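Local atomic coordinates of tRNA nucleotidyl transferase-related protein (Thermotoga maritima, PDB entry 3H38), a protein that builds the CCA sequence at the 3' end of tRNA from CTP and ATP, as a class II CCA-adding enzyme that depends on magnesium. Residues 10-15 with 43-48; 53-57 with 96-100; 63-68 with 85-89; 72-78 with 90-94. One frame throughout, in Å; residues are numbered along the deposited sequence.

Interaction 1 (10-15 with 43-48); sequences LLVERV and FVRDLL
With CG turned opposite its own backbone N (chi1 176°), Leu47 sends its branched end out from helix 42-49, and Leu10, similarly rotated (chi1 -154°), comes to meet it. The two side chains reach toward each other tip to tip, Leu10 CD1 lying 3.6 Å from Leu47 CG. That same methyl of Leu10 is 3.8 Å from Leu48 CD2, and these two side chains cross at about a right angle. Leu47 CD2 presses on Leu11 CD2, at 3.4 Å, while its CD1 touches Arg14 CB and lies 3.9 Å from Val15 CG2. The axes of segments 10-14 and 43-48 cross at 80°, 11.0 Å apart at their closest, and Leu47, long and forked, bridges that spacing. The contact packs helix 8-14 against helix 42-49 of the nucleotidyltransferase head, which also carries Arg45 of the nucleotide site. Cutting Leu47 back to an alanine takes away CG and both methyls, which would probably open a gap facing Leu10, Leu11 and Val15. Arg14 NH1 donates to Leu47 O at 3.3 Å, though that arginine is poorly ordered. Phe43 lies beyond, its ring edge toward Leu11 CD2 and packed edge-to-face with Phe23 of helix 17-32.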
# COMPACT_ATOMS: atom_id res chain seq x y z
N LEU A 10 -2.56 -24.70 -21.62
CA LEU A 10 -2.72 -23.36 -21.14
C LEU A 10 -1.38 -22.72 -20.82
O LEU A 10 -1.19 -21.59 -21.11
CB LEU A 10 -3.62 -23.39 -19.93
CG LEU A 10 -4.48 -22.23 -19.46
CD1 LEU A 10 -4.23 -21.82 -18.09
CD2 LEU A 10 -4.49 -21.07 -20.38
N LEU A 11 -0.45 -23.45 -20.25
CA LEU A 11 0.86 -22.91 -19.93
C LEU A 11 1.63 -22.55 -21.19
O LEU A 11 2.23 -21.48 -21.28
CB LEU A 11 1.68 -23.91 -19.12
CG LEU A 11 1.43 -24.13 -17.62
CD1 LEU A 11 2.01 -25.46 -17.20
CD2 LEU A 11 2.00 -23.00 -16.75
N VAL A 12 1.64 -23.47 -22.17
CA VAL A 12 2.40 -23.23 -23.38
C VAL A 12 1.78 -22.06 -24.14
O VAL A 12 2.49 -21.24 -24.74
CB VAL A 12 2.58 -24.51 -24.28
CG1 VAL A 12 2.52 -25.76 -23.43
CG2 VAL A 12 1.54 -24.56 -25.37
N GLU A 13 0.46 -21.96 -24.08
CA GLU A 13 -0.22 -20.82 -24.68
C GLU A 13 0.19 -19.51 -23.98
O GLU A 13 0.70 -18.59 -24.62
CB GLU A 13 -1.73 -20.99 -24.66
CG GLU A 13 -2.40 -19.98 -25.58
CD GLU A 13 -3.79 -19.52 -25.13
OE1 GLU A 13 -4.59 -20.36 -24.66
OE2 GLU A 13 -4.08 -18.30 -25.27
N ARG A 14 0.00 -19.40 -22.68
CA ARG A 14 0.19 -18.14 -22.01
C ARG A 14 1.57 -17.76 -21.55
O ARG A 14 1.84 -16.61 -21.40
CB ARG A 14 -0.76 -18.08 -20.85
CG ARG A 14 -2.13 -18.52 -21.21
CD ARG A 14 -3.10 -17.65 -20.54
NE ARG A 14 -4.27 -17.42 -21.35
CZ ARG A 14 -5.51 -17.61 -20.93
NH1 ARG A 14 -5.72 -18.04 -19.70
NH2 ARG A 14 -6.53 -17.38 -21.73
N VAL A 15 2.45 -18.70 -21.31
CA VAL A 15 3.74 -18.38 -20.70
C VAL A 15 4.88 -18.24 -21.72
O VAL A 15 4.97 -19.02 -22.68
CB VAL A 15 4.10 -19.41 -19.57
CG1 VAL A 15 5.22 -18.88 -18.64
CG2 VAL A 15 2.85 -19.76 -18.76
N PHE A 43 0.98 -16.59 -9.17
CA PHE A 43 1.32 -16.99 -10.52
C PHE A 43 0.31 -17.97 -11.13
O PHE A 43 0.02 -17.91 -12.32
CB PHE A 43 2.71 -17.61 -10.60
CG PHE A 43 2.99 -18.20 -11.94
CD1 PHE A 43 3.58 -17.43 -12.93
CD2 PHE A 43 2.61 -19.50 -12.23
CE1 PHE A 43 3.83 -17.96 -14.21
CE2 PHE A 43 2.84 -20.05 -13.50
CZ PHE A 43 3.45 -19.27 -14.50
N VAL A 44 -0.19 -18.89 -10.33
CA VAL A 44 -1.12 -19.87 -10.86
C VAL A 44 -2.53 -19.26 -11.02
O VAL A 44 -3.22 -19.50 -12.02
CB VAL A 44 -1.16 -21.12 -9.95
CG1 VAL A 44 -2.30 -22.05 -10.36
CG2 VAL A 44 0.18 -21.84 -10.02
N ARG A 45 -2.96 -18.50 -10.01
CA ARG A 45 -4.15 -17.68 -10.09
C ARG A 45 -4.13 -16.84 -11.38
O ARG A 45 -5.05 -16.90 -12.21
CB ARG A 45 -4.17 -16.74 -8.89
CG ARG A 45 -5.43 -15.87 -8.73
CD ARG A 45 -5.10 -14.74 -7.72
NE ARG A 45 -3.99 -13.92 -8.19
CZ ARG A 45 -3.04 -13.39 -7.41
NH1 ARG A 45 -3.06 -13.59 -6.08
NH2 ARG A 45 -2.06 -12.68 -7.96
N ASP A 46 -3.04 -16.09 -11.54
CA ASP A 46 -2.87 -15.18 -12.67
C ASP A 46 -2.91 -15.92 -14.00
O ASP A 46 -3.61 -15.50 -14.92
CB ASP A 46 -1.60 -14.35 -12.48
CG ASP A 46 -1.72 -13.38 -11.26
OD1 ASP A 46 -2.86 -13.06 -10.86
OD2 ASP A 46 -0.68 -12.95 -10.70
N LEU A 47 -2.22 -17.05 -14.09
CA LEU A 47 -2.26 -17.87 -15.31
C LEU A 47 -3.70 -18.18 -15.70
O LEU A 47 -4.11 -17.97 -16.85
CB LEU A 47 -1.45 -19.18 -15.16
CG LEU A 47 -1.52 -20.16 -16.35
CD1 LEU A 47 -0.81 -19.59 -17.55
CD2 LEU A 47 -0.93 -21.51 -16.00
N LEU A 48 -4.48 -18.67 -14.74
CA LEU A 48 -5.85 -19.11 -15.03
C LEU A 48 -6.77 -17.91 -15.37
O LEU A 48 -7.67 -18.03 -16.19
CB LEU A 48 -6.41 -19.92 -13.86
CG LEU A 48 -5.71 -21.27 -13.58
CD1 LEU A 48 -6.19 -21.89 -12.30
CD2 LEU A 48 -5.92 -22.28 -14.73

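Interaction 2 (53-57 with 96-100)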
# COMPACT_ATOMS: atom_id res chain seq x y z
N ASN A 53 2.00 -12.36 -15.24
CA ASN A 53 2.58 -12.44 -13.90
C ASN A 53 3.97 -13.01 -14.06
O ASN A 53 4.12 -14.21 -14.24
CB ASN A 53 1.78 -13.38 -13.00
CG ASN A 53 2.48 -13.63 -11.65
OD1 ASN A 53 3.71 -13.68 -11.59
ND2 ASN A 53 1.70 -13.78 -10.59
N LEU A 54 4.99 -12.17 -13.98
CA LEU A 54 6.29 -12.57 -14.51
C LEU A 54 7.11 -13.43 -13.58
O LEU A 54 7.82 -14.33 -14.04
CB LEU A 54 7.10 -11.35 -14.94
CG LEU A 54 6.40 -10.61 -16.07
CD1 LEU A 54 5.71 -9.34 -15.54
CD2 LEU A 54 7.41 -10.27 -17.15
N ASP A 55 7.01 -13.16 -12.29
CA ASP A 55 7.95 -13.73 -11.33
C ASP A 55 7.75 -15.24 -11.14
O ASP A 55 6.70 -15.80 -11.45
CB ASP A 55 7.84 -12.99 -10.01
CG ASP A 55 6.47 -13.11 -9.40
OD1 ASP A 55 5.96 -12.08 -8.88
OD2 ASP A 55 5.91 -14.23 -9.45
N ILE A 56 8.78 -15.90 -10.62
CA ILE A 56 8.73 -17.34 -10.46
C ILE A 56 8.92 -17.77 -9.00
O ILE A 56 9.92 -17.45 -8.34
CB ILE A 56 9.73 -18.03 -11.41
CG1 ILE A 56 11.03 -18.36 -10.69
CG2 ILE A 56 10.00 -17.16 -12.64
CD1 ILE A 56 11.93 -19.23 -11.53
N ASP A 57 7.94 -18.49 -8.49
CA ASP A 57 7.84 -18.79 -7.07
C ASP A 57 7.77 -20.30 -6.87
O ASP A 57 6.71 -20.90 -7.12
CB ASP A 57 6.57 -18.13 -6.51
CG ASP A 57 6.67 -17.84 -5.03
OD1 ASP A 57 7.46 -18.51 -4.34
OD2 ASP A 57 5.96 -16.92 -4.55
N LEU A 96 16.20 -12.57 -14.58
CA LEU A 96 15.10 -13.03 -13.73
C LEU A 96 15.58 -13.80 -12.50
O LEU A 96 16.71 -14.31 -12.47
CB LEU A 96 14.10 -13.85 -14.54
CG LEU A 96 12.64 -13.40 -14.36
CD1 LEU A 96 11.72 -14.12 -15.34
CD2 LEU A 96 12.15 -13.57 -12.92
N ARG A 97 14.72 -13.89 -11.50
CA ARG A 97 15.11 -14.42 -10.20
C ARG A 97 14.15 -15.49 -9.65
O ARG A 97 12.93 -15.29 -9.58
CB ARG A 97 15.30 -13.28 -9.21
CG ARG A 97 14.05 -12.85 -8.47
CD ARG A 97 14.18 -13.15 -6.99
NE ARG A 97 13.40 -12.19 -6.20
CZ ARG A 97 13.64 -11.90 -4.93
NH1 ARG A 97 14.65 -12.49 -4.29
NH2 ARG A 97 12.89 -11.02 -4.29
N ILE A 98 14.73 -16.61 -9.24
CA ILE A 98 13.99 -17.76 -8.75
C ILE A 98 13.88 -17.77 -7.23
O ILE A 98 14.89 -17.83 -6.54
CB ILE A 98 14.70 -19.06 -9.19
CG1 ILE A 98 15.03 -18.98 -10.68
CG2 ILE A 98 13.86 -20.28 -8.86
CD1 ILE A 98 16.03 -20.02 -11.16
N ASP A 99 12.66 -17.69 -6.72
CA ASP A 99 12.41 -17.91 -5.31
C ASP A 99 12.24 -19.41 -5.10
O ASP A 99 11.66 -20.11 -5.95
CB ASP A 99 11.16 -17.17 -4.86
CG ASP A 99 11.34 -15.64 -4.83
OD1 ASP A 99 12.40 -15.17 -4.34
OD2 ASP A 99 10.43 -14.91 -5.30
N ILE A 100 12.76 -19.93 -4.00
CA ILE A 100 12.66 -21.35 -3.73
C ILE A 100 12.43 -21.57 -2.26
O ILE A 100 13.25 -21.16 -1.44
CB ILE A 100 13.95 -22.10 -4.08
CG1 ILE A 100 14.62 -21.48 -5.30
CG2 ILE A 100 13.64 -23.57 -4.33
CD1 ILE A 100 15.73 -22.35 -5.86
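Ile56 carries this contact, each branch beyond its CB with its own partner on 96-100. CG2 turns back toward Leu96, whose CD2 is 4.2 Å away. CG1 leans over the neighbouring strand, 3.6 Å from Ile98 CA, and at the tip CD1 drops between the branches of Ile98, 3.2 Å from Ile98 CG1. That approach is doubtful; with chi1 at 97°, off a staggered value, it may reflect strain or the model. Two branches let one residue meet Leu96 and Ile98 while also packing on Leu22, Phe23 and Leu26 of helix 17-32; a serine in its place would probably open a gap beside both. The backbones run parallel: Asp99 N donates to Ile56 O at 3.2 Å and 164°, and Asp57 pairs with Asp99. Their carboxylates lie on the face away from the isoleucines, the planes 63° apart. Ser89 OG steadies Asp99 OD1 by a hydrogen bond, and the Arg97 guanidinium lies beside the same oxygen, by charge alone. Asp55 and Asp57 form the paired acids of the nucleotidyltransferase fold, and with Asp99 they bind magnesium. In this metal-free chain Asp57 OD1 lies 4.8 Å from Asp99 OD2, a spacing consistent with acids gathered round a cation.

Interaction 3 (63-68 with 85-89)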
# COMPACT_ATOMS: atom_id res chain seq x y z
N ASN A 63 14.67 -30.22 0.79
CA ASN A 63 15.50 -29.15 1.32
C ASN A 63 15.74 -28.05 0.27
O ASN A 63 16.40 -28.27 -0.74
CB ASN A 63 16.83 -29.74 1.82
CG ASN A 63 17.74 -28.69 2.46
OD1 ASN A 63 18.03 -28.76 3.66
ND2 ASN A 63 18.21 -27.73 1.65
N ALA A 64 15.19 -26.86 0.53
CA ALA A 64 15.29 -25.74 -0.40
C ALA A 64 16.73 -25.42 -0.83
O ALA A 64 17.01 -25.25 -2.02
CB ALA A 64 14.61 -24.49 0.20
N LEU A 65 17.64 -25.39 0.13
CA LEU A 65 19.05 -25.15 -0.18
C LEU A 65 19.70 -26.19 -1.04
O LEU A 65 20.30 -25.85 -2.02
CB LEU A 65 19.86 -24.94 1.08
CG LEU A 65 19.47 -23.76 1.95
CD1 LEU A 65 20.67 -22.90 2.14
CD2 LEU A 65 18.36 -22.98 1.36
N GLU A 66 19.58 -27.45 -0.69
CA GLU A 66 20.04 -28.48 -1.58
C GLU A 66 19.66 -28.16 -2.99
O GLU A 66 20.46 -28.27 -3.88
CB GLU A 66 19.37 -29.79 -1.31
CG GLU A 66 19.70 -30.47 -0.07
CD GLU A 66 19.35 -31.90 -0.14
OE1 GLU A 66 18.73 -32.41 0.79
OE2 GLU A 66 19.68 -32.52 -1.15
N PHE A 67 18.40 -27.84 -3.19
CA PHE A 67 17.83 -27.67 -4.52
C PHE A 67 18.39 -26.42 -5.18
O PHE A 67 18.82 -26.45 -6.33
CB PHE A 67 16.30 -27.58 -4.43
CG PHE A 67 15.63 -27.52 -5.74
CD1 PHE A 67 15.18 -28.68 -6.35
CD2 PHE A 67 15.47 -26.32 -6.40
CE1 PHE A 67 14.58 -28.64 -7.59
CE2 PHE A 67 14.85 -26.26 -7.66
CZ PHE A 67 14.40 -27.43 -8.25
N ALA A 68 18.36 -25.30 -4.47
CA ALA A 68 18.93 -24.08 -5.00
C ALA A 68 20.40 -24.30 -5.40
O ALA A 68 20.82 -23.89 -6.47
CB ALA A 68 18.79 -22.94 -4.00
N PHE A 85 12.29 -20.06 7.27
CA PHE A 85 12.72 -21.35 7.73
C PHE A 85 13.55 -22.11 6.71
O PHE A 85 14.60 -22.60 7.08
CB PHE A 85 11.51 -22.16 8.25
CG PHE A 85 11.62 -23.64 8.06
CD1 PHE A 85 12.53 -24.38 8.77
CD2 PHE A 85 10.78 -24.29 7.18
CE1 PHE A 85 12.60 -25.73 8.59
CE2 PHE A 85 10.86 -25.64 6.99
CZ PHE A 85 11.77 -26.36 7.69
N MET A 86 13.15 -22.15 5.46
CA MET A 86 13.97 -22.70 4.38
C MET A 86 13.70 -21.99 3.06
O MET A 86 12.88 -22.42 2.27
CB MET A 86 13.69 -24.19 4.20
CG MET A 86 14.15 -25.04 5.35
SD MET A 86 14.95 -26.52 4.74
CE MET A 86 16.22 -25.79 3.70
N THR A 87 14.41 -20.90 2.83
CA THR A 87 14.06 -20.01 1.76
C THR A 87 15.32 -19.53 1.07
O THR A 87 16.33 -19.19 1.71
CB THR A 87 13.23 -18.83 2.30
OG1 THR A 87 11.89 -19.27 2.53
CG2 THR A 87 13.21 -17.69 1.31
N ALA A 88 15.28 -19.53 -0.25
CA ALA A 88 16.44 -19.14 -1.01
C ALA A 88 15.93 -18.42 -2.23
O ALA A 88 14.75 -18.55 -2.59
CB ALA A 88 17.25 -20.36 -1.41
N SER A 89 16.81 -17.65 -2.86
CA SER A 89 16.51 -17.02 -4.13
C SER A 89 17.72 -17.11 -5.05
O SER A 89 18.82 -16.75 -4.66
CB SER A 89 16.08 -15.58 -3.91
OG SER A 89 14.92 -15.53 -3.10
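The methyl CE of Met86 rests on one face of the Asn63 amide, 3.5 Å from Asn63 CG, and the two side chains cross at about a right angle. Nearer the backbone, Met86 CG lies over the centre of the adjacent Phe85 ring, though that ring is poorly ordered. Bends at chi2 (-137°) and chi3 (56°) curl the thioether back over the start of helix 64-72, where Asn63 occupies the N-cap position. There CE also touches Ala64 CB, at 4.1 Å, and Leu65 CG. A flexible, unbranched methionine suits this place, since it can bend round the helix end. Further along, small residues let helix and strand draw near. Ala64 CB comes within 3.4 Å of Met86 O, and Ala88 CB is 4.0 Å from Ala68 CB, with Leu65 CD2 equally far on the helix side. The axes of helix segment 64-68 and strand segment 87-89 are 8.0 Å apart and only 19° from parallel. Helix 64-72 runs alongside strand 87-92 and forms the helical part of the beta-alpha-beta crossover from strand 56-60 to the parallel strand 77-80. Its Phe67 packs on Leu26 and Phe29 of helix 17-32, while Phe67 and Ala68 also touch Ile100 of strand 97-102, next to strand 87-92.

Interaction 4 (72-78 with 90-94)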
# COMPACT_ATOMS: atom_id res chain seq x y z
N LYS A 72 21.81 -24.08 -9.03
CA LYS A 72 22.78 -23.05 -9.30
C LYS A 72 23.84 -23.48 -10.27
O LYS A 72 24.29 -22.69 -11.04
CB LYS A 72 23.45 -22.55 -8.04
CG LYS A 72 24.12 -21.21 -8.23
CD LYS A 72 25.53 -21.20 -7.75
CE LYS A 72 26.16 -19.86 -8.00
NZ LYS A 72 26.63 -19.17 -6.77
N ARG A 73 24.25 -24.73 -10.23
CA ARG A 73 25.32 -25.15 -11.10
C ARG A 73 24.93 -25.46 -12.50
O ARG A 73 25.72 -25.95 -13.27
CB ARG A 73 26.06 -26.33 -10.54
CG ARG A 73 25.28 -27.40 -9.97
CD ARG A 73 26.11 -28.62 -9.98
NE ARG A 73 26.01 -29.34 -8.73
CZ ARG A 73 25.95 -30.66 -8.64
NH1 ARG A 73 25.99 -31.39 -9.72
NH2 ARG A 73 25.86 -31.23 -7.46
N PHE A 74 23.70 -25.16 -12.86
CA PHE A 74 23.25 -25.37 -14.22
C PHE A 74 22.59 -24.10 -14.68
O PHE A 74 22.39 -23.89 -15.88
CB PHE A 74 22.31 -26.57 -14.31
CG PHE A 74 22.90 -27.82 -13.73
CD1 PHE A 74 22.78 -28.10 -12.38
CD2 PHE A 74 23.60 -28.71 -14.53
CE1 PHE A 74 23.34 -29.25 -11.84
CE2 PHE A 74 24.16 -29.85 -13.99
CZ PHE A 74 24.03 -30.12 -12.64
N LEU A 75 22.28 -23.25 -13.71
CA LEU A 75 21.72 -21.93 -13.95
C LEU A 75 22.60 -20.89 -13.30
O LEU A 75 22.37 -20.51 -12.15
CB LEU A 75 20.32 -21.83 -13.35
CG LEU A 75 19.31 -22.88 -13.81
CD1 LEU A 75 17.98 -22.59 -13.15
CD2 LEU A 75 19.19 -22.85 -15.32
N PRO A 76 23.63 -20.43 -14.03
CA PRO A 76 24.60 -19.48 -13.48
C PRO A 76 23.94 -18.22 -12.94
O PRO A 76 23.37 -17.42 -13.70
CB PRO A 76 25.48 -19.15 -14.68
CG PRO A 76 25.33 -20.34 -15.60
CD PRO A 76 23.91 -20.77 -15.43
N GLY A 77 24.00 -18.04 -11.63
CA GLY A 77 23.43 -16.88 -10.98
C GLY A 77 23.92 -16.72 -9.55
O GLY A 77 24.75 -17.50 -9.08
N LYS A 78 23.38 -15.73 -8.86
CA LYS A 78 23.78 -15.48 -7.49
C LYS A 78 22.80 -16.03 -6.50
O LYS A 78 21.63 -15.78 -6.57
CB LYS A 78 24.00 -14.00 -7.27
CG LYS A 78 23.43 -13.44 -6.03
CD LYS A 78 23.39 -11.95 -6.16
CE LYS A 78 23.43 -11.27 -4.82
NZ LYS A 78 22.71 -10.00 -4.88
N LEU A 90 17.52 -17.57 -6.27
CA LEU A 90 18.61 -17.60 -7.21
C LEU A 90 18.38 -16.49 -8.18
O LEU A 90 17.37 -16.43 -8.87
CB LEU A 90 18.71 -18.94 -7.92
CG LEU A 90 19.94 -19.31 -8.73
CD1 LEU A 90 21.21 -18.89 -8.11
CD2 LEU A 90 19.99 -20.75 -8.94
N PHE A 91 19.33 -15.58 -8.22
CA PHE A 91 19.29 -14.45 -9.14
C PHE A 91 20.11 -14.76 -10.38
O PHE A 91 21.34 -14.77 -10.33
CB PHE A 91 19.87 -13.22 -8.46
CG PHE A 91 19.08 -12.75 -7.27
CD1 PHE A 91 18.06 -11.83 -7.42
CD2 PHE A 91 19.36 -13.25 -6.01
CE1 PHE A 91 17.33 -11.40 -6.32
CE2 PHE A 91 18.63 -12.82 -4.91
CZ PHE A 91 17.61 -11.90 -5.07
N LEU A 92 19.42 -15.02 -11.48
CA LEU A 92 20.09 -15.36 -12.73
C LEU A 92 20.62 -14.12 -13.44
O LEU A 92 19.93 -13.11 -13.55
CB LEU A 92 19.13 -16.10 -13.65
CG LEU A 92 18.40 -17.20 -12.90
CD1 LEU A 92 17.39 -17.86 -13.83
CD2 LEU A 92 19.41 -18.20 -12.34
N LYS A 93 21.85 -14.22 -13.94
CA LYS A 93 22.49 -13.11 -14.64
C LYS A 93 21.63 -12.61 -15.81
O LYS A 93 21.63 -11.42 -16.12
CB LYS A 93 23.88 -13.53 -15.13
CG LYS A 93 24.81 -13.95 -14.00
CD LYS A 93 25.03 -12.80 -13.02
CE LYS A 93 25.64 -11.59 -13.71
NZ LYS A 93 26.13 -10.57 -12.74
N GLY A 94 20.91 -13.53 -16.44
CA GLY A 94 20.01 -13.18 -17.53
C GLY A 94 18.98 -12.14 -17.13
O GLY A 94 18.35 -11.52 -17.98
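Lys78 and Phe91 stand side by side on one face of the hairpin formed by strands 77-80 and 87-92, their side chains pointing the same way. Beyond CG the lysine is extended, so its methylenes follow the ring, with Lys78 CG 4.1 Å from Phe91 CD2. Its amine ends above the ring, but NZ is 5.1 Å from the centroid of Phe91, at most a weak cation-pi attraction. The backbone O of Lys78 lies in the plane of that ring, at its edge. Beneath them the backbones are joined twice, as a hydrogen-bonded antiparallel pair: Lys78 N donates to Phe91 O at 2.7 Å, and Phe91 N returns a bond of 2.8 Å to Lys78 O. The adjoining pair, Gly77 with Leu92, is non-hydrogen-bonded and unusually close, its CA atoms 4.1 Å apart. A beta carbon on Gly77 would run into Phe91 O, so the lack of a side chain lets the strands approach.

Leu90 and Leu92 serve the opposite face. Leu90 crosses Lys72 at about a right angle, its CD1 3.7 Å from Lys72 CG, while its CD2 reaches the end of helix 64-72 at Lys72 CA. Leu92 sends CD2 to Leu75 CB, 3.9 Å off, and Leu75 continues into Leu22, Leu25 and Phe29 of helix 17-32. The chemistry is thus divided: leucines seal the hairpin against the helices, whereas lysine carbon chains shield apolar neighbours and can still carry their charged ends toward water.

All four contacts belong to the head end of this elongated fragment of a longer protein, and three of them share one mixed sheet. Interaction 1 comes first along the chain and ties the N-terminal helix to helix 42-49; its centre is 14 Å from that of interaction 2, and the two meet where Asp46 accepts from Asn53. Interaction 2 joins strands 56-60 and 97-102, and the chain between them supplies interactions 3 and 4, which both use strand 87-92 and whose segments interleave along the chain. The hydrogen bond between Ser89 and Asp99 links interaction 3 to interaction 2, so the helix-backed hairpin at the sheet's margin adjoins the strands that carry the magnesium-binding acids.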